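Local coordinates for bifunctional pinoresinol-lariciresinol reductase 1 (Thuja plicata, PDB 1QYD), which reduces (-)-pinoresinol stepwise through (-)-lariciresinol to (+)-secoisolariciresinol in lignan biosynthesis, taking hydride from NADPH, at residues D180-Y185 / Q242-I247; P30-F35 / G56-E61; I208-T213 / T294-E299. All coordinates share one frame; numbering follows the deposited sequence.

Interaction 1: D180-Y185 / Q242-I247; sequences DKVLIY and QNLDKI
Val182 and Leu244 touch where two short, weakly bonded strands, 181-182 and 245-246, run side by side as a parallel pair separate from the parallel sheet of the Rossmann fold. Their side chains cross at about a right angle, with CD2 of Leu244 3.7 Å from CG1 of Val182. Packing is close here: CG2 of Val182 meets CB of Leu244 and CG of Lys246, each at 4.0 Å. Helix 229-241 closes this side, Ile233 touching Val182 and Ile184 while Trp236 touches Leu244, so branched aliphatic side chains suit these buried places.

The other side of the pair is loose and exposed. Lys181 and Asp245 both point that way, as polar residues can where solvent reaches them. The lysine chain leads off, though its CG reaches CD1 of Ile247 at 4.0 Å and its CA lies 3.4 Å from Asp245 O, a CA-H...O contact. The backbone link weakens along the pair as well. Asp245 N donates to Asp180 O at 2.8 Å, almost straight at 169°, whereas the bond from Ile247 N to Val182 O is weak at 3.5 Å.

The aliphatic stem of Lys246 lies alongside Val182. Beyond it, bends at chi3 (-130°) and chi4 (-53°) turn the ammonium to a salt bridge with Glu237 of helix 229-241 and back to Leu244 O, 3.3 Å from NZ, which sits above the carbonyl plane.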
# COMPACT_ATOMS: atom_id res chain seq x y z
N ASP A 180 -4.55 -2.87 37.86
CA ASP A 180 -5.68 -3.81 37.97
C ASP A 180 -5.59 -4.98 36.99
O ASP A 180 -5.21 -6.05 37.44
CB ASP A 180 -7.08 -3.16 37.75
CG ASP A 180 -7.59 -2.15 38.78
OD1 ASP A 180 -8.70 -2.34 39.30
OD2 ASP A 180 -6.90 -1.17 39.05
N LYS A 181 -5.87 -4.83 35.68
CA LYS A 181 -5.87 -5.93 34.71
C LYS A 181 -4.66 -6.00 33.81
O LYS A 181 -3.84 -5.08 33.75
CB LYS A 181 -7.02 -5.87 33.74
CG LYS A 181 -8.42 -5.89 34.28
CD LYS A 181 -9.23 -4.98 33.37
CE LYS A 181 -8.90 -3.51 33.66
NZ LYS A 181 -9.71 -2.68 32.79
N VAL A 182 -4.63 -7.13 33.09
CA VAL A 182 -3.70 -7.41 32.01
C VAL A 182 -4.35 -8.51 31.21
O VAL A 182 -4.77 -9.53 31.77
CB VAL A 182 -2.28 -7.95 32.41
CG1 VAL A 182 -1.33 -6.77 32.61
CG2 VAL A 182 -2.35 -8.81 33.66
N LEU A 183 -4.48 -8.30 29.90
CA LEU A 183 -4.99 -9.32 29.01
C LEU A 183 -3.78 -10.19 28.62
O LEU A 183 -2.73 -9.63 28.28
CB LEU A 183 -5.63 -8.62 27.81
CG LEU A 183 -6.75 -9.28 26.95
CD1 LEU A 183 -7.94 -8.32 26.83
CD2 LEU A 183 -6.27 -9.52 25.52
N ILE A 184 -3.85 -11.53 28.78
CA ILE A 184 -2.76 -12.42 28.35
C ILE A 184 -3.20 -13.26 27.15
O ILE A 184 -4.36 -13.61 26.94
CB ILE A 184 -2.27 -13.39 29.49
CG1 ILE A 184 -1.69 -12.63 30.68
CG2 ILE A 184 -1.13 -14.26 28.97
CD1 ILE A 184 -0.83 -13.47 31.65
N TYR A 185 -2.25 -13.54 26.28
CA TYR A 185 -2.54 -14.23 25.06
C TYR A 185 -2.27 -15.70 25.26
O TYR A 185 -1.15 -16.22 25.29
CB TYR A 185 -1.69 -13.58 23.96
CG TYR A 185 -2.01 -12.08 23.90
CD1 TYR A 185 -1.04 -11.15 24.33
CD2 TYR A 185 -3.28 -11.64 23.51
CE1 TYR A 185 -1.36 -9.79 24.39
CE2 TYR A 185 -3.59 -10.30 23.54
CZ TYR A 185 -2.64 -9.39 23.99
OH TYR A 185 -2.99 -8.06 24.15
N GLN A 242 2.79 -5.31 43.16
CA GLN A 242 1.36 -5.53 43.07
C GLN A 242 1.07 -6.65 42.11
O GLN A 242 1.73 -6.80 41.08
CB GLN A 242 0.63 -4.25 42.62
CG GLN A 242 0.91 -3.65 41.25
CD GLN A 242 0.28 -2.28 41.09
OE1 GLN A 242 0.86 -1.25 41.47
NE2 GLN A 242 -0.92 -2.25 40.53
N ASN A 243 0.11 -7.47 42.50
CA ASN A 243 -0.34 -8.57 41.67
C ASN A 243 -1.64 -8.19 40.95
O ASN A 243 -2.70 -7.90 41.53
CB ASN A 243 -0.55 -9.81 42.54
CG ASN A 243 -0.73 -11.12 41.77
OD1 ASN A 243 0.08 -12.03 41.94
ND2 ASN A 243 -1.75 -11.30 40.92
N LEU A 244 -1.51 -8.20 39.62
CA LEU A 244 -2.59 -7.94 38.70
C LEU A 244 -3.55 -9.12 38.53
O LEU A 244 -3.31 -10.28 38.88
CB LEU A 244 -1.94 -7.54 37.40
CG LEU A 244 -1.46 -6.12 37.08
CD1 LEU A 244 -1.00 -5.33 38.28
CD2 LEU A 244 -0.32 -6.31 36.10
N ASP A 245 -4.69 -8.73 37.98
CA ASP A 245 -5.81 -9.60 37.74
C ASP A 245 -5.95 -9.89 36.25
O ASP A 245 -6.51 -9.20 35.40
CB ASP A 245 -7.05 -8.93 38.33
CG ASP A 245 -7.05 -8.89 39.85
OD1 ASP A 245 -6.39 -8.04 40.45
OD2 ASP A 245 -7.73 -9.72 40.44
N LYS A 246 -5.36 -11.07 36.07
CA LYS A 246 -5.20 -11.80 34.83
C LYS A 246 -6.47 -12.35 34.21
O LYS A 246 -7.36 -12.82 34.91
CB LYS A 246 -4.21 -12.92 35.11
CG LYS A 246 -2.91 -12.30 35.58
CD LYS A 246 -1.90 -13.37 35.87
CE LYS A 246 -1.32 -13.12 37.25
NZ LYS A 246 -0.82 -11.77 37.37
N ILE A 247 -6.54 -12.31 32.87
CA ILE A 247 -7.76 -12.69 32.16
C ILE A 247 -7.57 -13.84 31.16
O ILE A 247 -8.32 -14.83 31.22
CB ILE A 247 -8.34 -11.44 31.43
CG1 ILE A 247 -8.13 -10.10 32.16
CG2 ILE A 247 -9.84 -11.68 31.31
CD1 ILE A 247 -8.94 -9.78 33.44

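Interaction 2: P30-F35 / G56-E61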
# COMPACT_ATOMS: atom_id res chain seq x y z
N PRO A 30 31.72 9.37 11.99
CA PRO A 30 31.26 10.56 11.26
C PRO A 30 29.91 10.28 10.62
O PRO A 30 29.76 9.50 9.67
CB PRO A 30 32.38 10.88 10.24
CG PRO A 30 33.33 9.70 10.32
CD PRO A 30 33.16 9.19 11.75
N THR A 31 28.91 10.92 11.25
CA THR A 31 27.53 10.70 10.88
C THR A 31 26.90 11.88 10.20
O THR A 31 27.06 13.03 10.58
CB THR A 31 26.77 10.30 12.12
OG1 THR A 31 27.39 9.10 12.52
CG2 THR A 31 25.31 10.00 11.93
N TYR A 32 26.23 11.45 9.14
CA TYR A 32 25.47 12.22 8.19
C TYR A 32 24.03 11.75 8.32
O TYR A 32 23.77 10.55 8.36
CB TYR A 32 25.88 11.93 6.76
CG TYR A 32 27.26 12.29 6.25
CD1 TYR A 32 28.44 11.77 6.81
CD2 TYR A 32 27.33 13.11 5.14
CE1 TYR A 32 29.69 12.08 6.24
CE2 TYR A 32 28.56 13.43 4.56
CZ TYR A 32 29.74 12.91 5.10
OH TYR A 32 30.95 13.22 4.46
N VAL A 33 23.08 12.68 8.30
CA VAL A 33 21.68 12.33 8.37
C VAL A 33 20.92 12.97 7.24
O VAL A 33 20.61 14.17 7.23
CB VAL A 33 20.98 12.77 9.73
CG1 VAL A 33 19.47 12.62 9.73
CG2 VAL A 33 21.37 11.78 10.79
N LEU A 34 20.54 12.09 6.33
CA LEU A 34 19.67 12.54 5.26
C LEU A 34 18.28 12.68 5.82
O LEU A 34 17.74 11.82 6.52
CB LEU A 34 19.63 11.54 4.12
CG LEU A 34 19.12 12.02 2.76
CD1 LEU A 34 19.96 11.28 1.75
CD2 LEU A 34 17.62 11.80 2.54
N PHE A 35 17.82 13.89 5.53
CA PHE A 35 16.44 14.21 5.79
C PHE A 35 15.78 14.86 4.60
O PHE A 35 16.32 15.69 3.87
CB PHE A 35 16.32 15.11 7.00
CG PHE A 35 16.76 16.55 6.84
CD1 PHE A 35 15.81 17.53 6.53
CD2 PHE A 35 18.08 16.90 7.08
CE1 PHE A 35 16.17 18.87 6.45
CE2 PHE A 35 18.44 18.25 7.00
CZ PHE A 35 17.49 19.23 6.69
N GLY A 56 27.59 16.90 16.13
CA GLY A 56 28.65 16.74 15.17
C GLY A 56 28.16 16.11 13.90
O GLY A 56 28.96 15.77 13.02
N ALA A 57 26.86 15.92 13.76
CA ALA A 57 26.34 15.37 12.53
C ALA A 57 26.29 16.43 11.45
O ALA A 57 26.16 17.64 11.69
CB ALA A 57 24.93 14.84 12.67
N LYS A 58 26.40 15.88 10.25
CA LYS A 58 26.31 16.65 9.02
C LYS A 58 24.92 16.39 8.45
O LYS A 58 24.51 15.23 8.43
CB LYS A 58 27.45 16.15 8.14
CG LYS A 58 28.77 16.63 8.75
CD LYS A 58 30.01 16.03 8.08
CE LYS A 58 31.23 16.57 8.82
NZ LYS A 58 32.44 15.82 8.51
N LEU A 59 24.14 17.41 8.06
CA LEU A 59 22.78 17.26 7.51
C LEU A 59 22.67 17.46 5.99
O LEU A 59 23.08 18.48 5.43
CB LEU A 59 21.78 18.23 8.15
CG LEU A 59 21.55 18.35 9.67
CD1 LEU A 59 20.55 19.46 9.88
CD2 LEU A 59 20.99 17.10 10.29
N ILE A 60 22.04 16.48 5.31
CA ILE A 60 21.90 16.43 3.87
C ILE A 60 20.46 16.67 3.53
O ILE A 60 19.64 15.78 3.66
CB ILE A 60 22.42 15.03 3.33
CG1 ILE A 60 23.94 14.96 3.42
CG2 ILE A 60 22.14 14.81 1.84
CD1 ILE A 60 24.53 14.63 4.79
N GLU A 61 20.16 17.87 3.05
CA GLU A 61 18.83 18.30 2.61
C GLU A 61 18.01 17.45 1.67
O GLU A 61 16.79 17.58 1.60
CB GLU A 61 18.91 19.65 1.93
CG GLU A 61 19.24 20.86 2.82
CD GLU A 61 19.52 22.18 2.09
OE1 GLU A 61 19.99 23.10 2.75
OE2 GLU A 61 19.28 22.29 0.88
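Ile60 packs against Leu34 and Tyr32 across neighbouring parallel strands of the Rossmann sheet, and its side chain divides between them. CB begins 4.2 Å from Leu34 CA. From there CG2 meets Leu34 CD1 at 4.1 Å, the two side chains crossing at about a right angle. The other branch, CG1, turns at chi2 (80°) and sets CD1 at the edge of the Tyr32 ring, 3.2 Å from its CD2. A beta-branched residue fits well, since one branch serves each partner, while Lys58 CB lies over a face of the same tyrosine ring.

The backbones are joined in parallel register. Thr31 O accepts from Lys58 N at 2.9 Å, Lys58 O from Val33 N, and Ile60 O from Phe35 N; the bond from Ile60 N to Val33 O is weak.

Just past the strand, Phe35 sets the edge of its ring against Leu59, CE2 standing 3.5 Å from Leu59 CB. An alanine at Phe35 would probably leave Leu59 without this aromatic edge and open a gap beside Lys45 and Arg36, two of the residues inferred to bind NADP(+).

The pair belongs to the beta-alpha-beta unit 31-34, 43-53, 58-60. Val33 and Leu59 face Leu49 of its crossover helix, Val33 also touches helix 17-26, and strand 7-10 flanks 31-34 on the side away from edge strand 58-60.

Interaction 3: I208-T213 / T294-E299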
# COMPACT_ATOMS: atom_id res chain seq x y z
N ILE A 208 28.10 -2.91 11.48
CA ILE A 208 28.43 -2.01 10.39
C ILE A 208 29.62 -2.31 9.53
O ILE A 208 29.50 -2.41 8.31
CB ILE A 208 28.49 -0.60 11.06
CG1 ILE A 208 27.13 -0.01 10.86
CG2 ILE A 208 29.51 0.36 10.49
CD1 ILE A 208 27.06 1.49 11.24
N ASP A 209 30.76 -2.46 10.19
CA ASP A 209 32.02 -2.74 9.52
C ASP A 209 32.50 -4.18 9.71
O ASP A 209 33.58 -4.51 9.22
CB ASP A 209 33.11 -1.80 10.06
CG ASP A 209 32.76 -0.32 10.11
OD1 ASP A 209 32.26 0.23 9.13
OD2 ASP A 209 33.01 0.31 11.13
N ASP A 210 31.76 -5.09 10.38
CA ASP A 210 32.23 -6.42 10.68
C ASP A 210 32.20 -7.41 9.52
O ASP A 210 31.18 -7.54 8.84
CB ASP A 210 31.41 -6.95 11.84
CG ASP A 210 32.33 -7.65 12.83
OD1 ASP A 210 32.33 -8.87 12.86
OD2 ASP A 210 33.07 -6.96 13.55
N PRO A 211 33.29 -8.12 9.22
CA PRO A 211 33.37 -9.15 8.19
C PRO A 211 32.39 -10.29 8.34
O PRO A 211 31.88 -10.84 7.36
CB PRO A 211 34.80 -9.62 8.23
CG PRO A 211 35.28 -9.21 9.60
CD PRO A 211 34.63 -7.85 9.74
N GLN A 212 32.15 -10.58 9.62
CA GLN A 212 31.20 -11.59 10.07
C GLN A 212 29.74 -11.26 9.80
O GLN A 212 28.97 -12.20 9.60
CB GLN A 212 31.34 -11.80 11.57
CG GLN A 212 32.71 -12.21 12.04
CD GLN A 212 32.63 -13.23 13.17
OE1 GLN A 212 33.06 -12.99 14.30
NE2 GLN A 212 32.06 -14.41 12.86
N THR A 213 29.29 -9.99 9.81
CA THR A 213 27.88 -9.71 9.59
C THR A 213 27.53 -9.44 8.13
O THR A 213 26.42 -9.03 7.77
CB THR A 213 27.44 -8.53 10.49
OG1 THR A 213 28.19 -7.38 10.20
CG2 THR A 213 27.70 -8.87 11.93
N THR A 294 24.54 -10.28 20.39
CA THR A 294 25.11 -10.32 21.74
C THR A 294 26.28 -11.27 21.90
O THR A 294 27.17 -10.98 22.70
CB THR A 294 24.01 -10.67 22.72
OG1 THR A 294 23.02 -9.69 22.44
CG2 THR A 294 24.40 -10.70 24.19
N LYS A 295 26.31 -12.39 21.16
CA LYS A 295 27.46 -13.30 21.11
C LYS A 295 28.70 -12.56 20.59
O LYS A 295 29.76 -12.55 21.22
CB LYS A 295 27.21 -14.49 20.17
CG LYS A 295 26.52 -15.76 20.68
CD LYS A 295 26.26 -16.70 19.49
CE LYS A 295 25.54 -17.98 19.94
NZ LYS A 295 25.25 -18.93 18.87
N LEU A 296 28.53 -11.93 19.41
CA LEU A 296 29.55 -11.14 18.71
C LEU A 296 30.13 -9.99 19.52
O LEU A 296 31.35 -9.79 19.57
CB LEU A 296 28.99 -10.53 17.45
CG LEU A 296 28.65 -11.37 16.26
CD1 LEU A 296 27.53 -10.70 15.48
CD2 LEU A 296 29.90 -11.60 15.45
N TYR A 297 29.25 -9.22 20.16
CA TYR A 297 29.74 -8.08 20.90
C TYR A 297 29.42 -8.35 22.35
O TYR A 297 28.44 -7.85 22.89
CB TYR A 297 29.05 -6.81 20.36
CG TYR A 297 29.11 -6.79 18.85
CD1 TYR A 297 30.33 -6.73 18.16
CD2 TYR A 297 27.93 -6.99 18.15
CE1 TYR A 297 30.35 -6.89 16.77
CE2 TYR A 297 27.95 -7.15 16.77
CZ TYR A 297 29.15 -7.10 16.08
OH TYR A 297 29.13 -7.25 14.70
N PRO A 298 30.23 -9.20 23.01
CA PRO A 298 30.00 -9.62 24.38
C PRO A 298 30.21 -8.45 25.35
O PRO A 298 29.51 -8.32 26.35
CB PRO A 298 30.97 -10.77 24.52
CG PRO A 298 32.18 -10.29 23.76
CD PRO A 298 31.48 -9.76 22.53
N GLU A 299 31.13 -7.57 24.98
CA GLU A 299 31.45 -6.34 25.70
C GLU A 299 30.30 -5.36 25.83
O GLU A 299 30.19 -4.64 26.84
CB GLU A 299 32.63 -5.72 24.97
CG GLU A 299 32.66 -5.84 23.43
CD GLU A 299 31.83 -4.85 22.63
OE1 GLU A 299 31.57 -5.10 21.46
OE2 GLU A 299 31.46 -3.83 23.19
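The phenol ring of Tyr297 and the carboxylate of Asp210 meet tip to tip, their planes 89° apart. On one face of the ring lies CB of the preceding residue, Leu296, 3.5 Å above its centre; at the rim, near the ring plane, is Asp210 OD2. The approach is loose: Tyr297 OH is 3.7 Å from Asp210 CB and 4.0 Å from Asp210 OD1, and no hydrogen bond forms between them.

Thr213 brings its methyl to the same hydroxyl, CG2 standing 3.5 Å from Tyr297 OH. With chi1 at 60°, CG2 lies beside the backbone N and faces the contact, while OG1 is bonded to Ser207 O and Arg111; threonine suits the place because its two branches do these two jobs. The same CG2 is 4.0 Å from Leu296 CD1. The leucine's other methyl, CD2, comes within 3.6 Å of Gln212 OE1 as the two side chains slide past each other in opposite directions.

The first segment is held by a turn of its own, Thr213 N donating to Asp210 O at 3.2 Å, with Pro211 suited to its second position by a phi of -57°. Thus the turn after helix 197-207 rests on the end of helix 293-296, and Met218 of strand 217-219 touches Thr213, Leu296 and Tyr297 alike. Polar groups are plentiful, yet none bonds across, which implies that shape and van der Waals contact carry the direct contact.

All three contacts are only partly buried. Interaction 2 belongs to the sheet of the Rossmann fold, joining two strands by regular backbone bonds, its Val33 and Leu59 side packed on helices. Interaction 1 repeats parallel pairing in weakened form at the far side of the molecule, about 45 Å away between centres, with its apolar face on a helix and its charged face in solvent, four of its eight touching residues exposed. Interaction 3 joins a turn to a helix end without any hydrogen bond. It comes within about 8 Å of interaction 2 at nearest atoms, and its Ile208 packs on strand 79-82 of the same sheet. The segments of interactions 1 and 3 alternate along the chain.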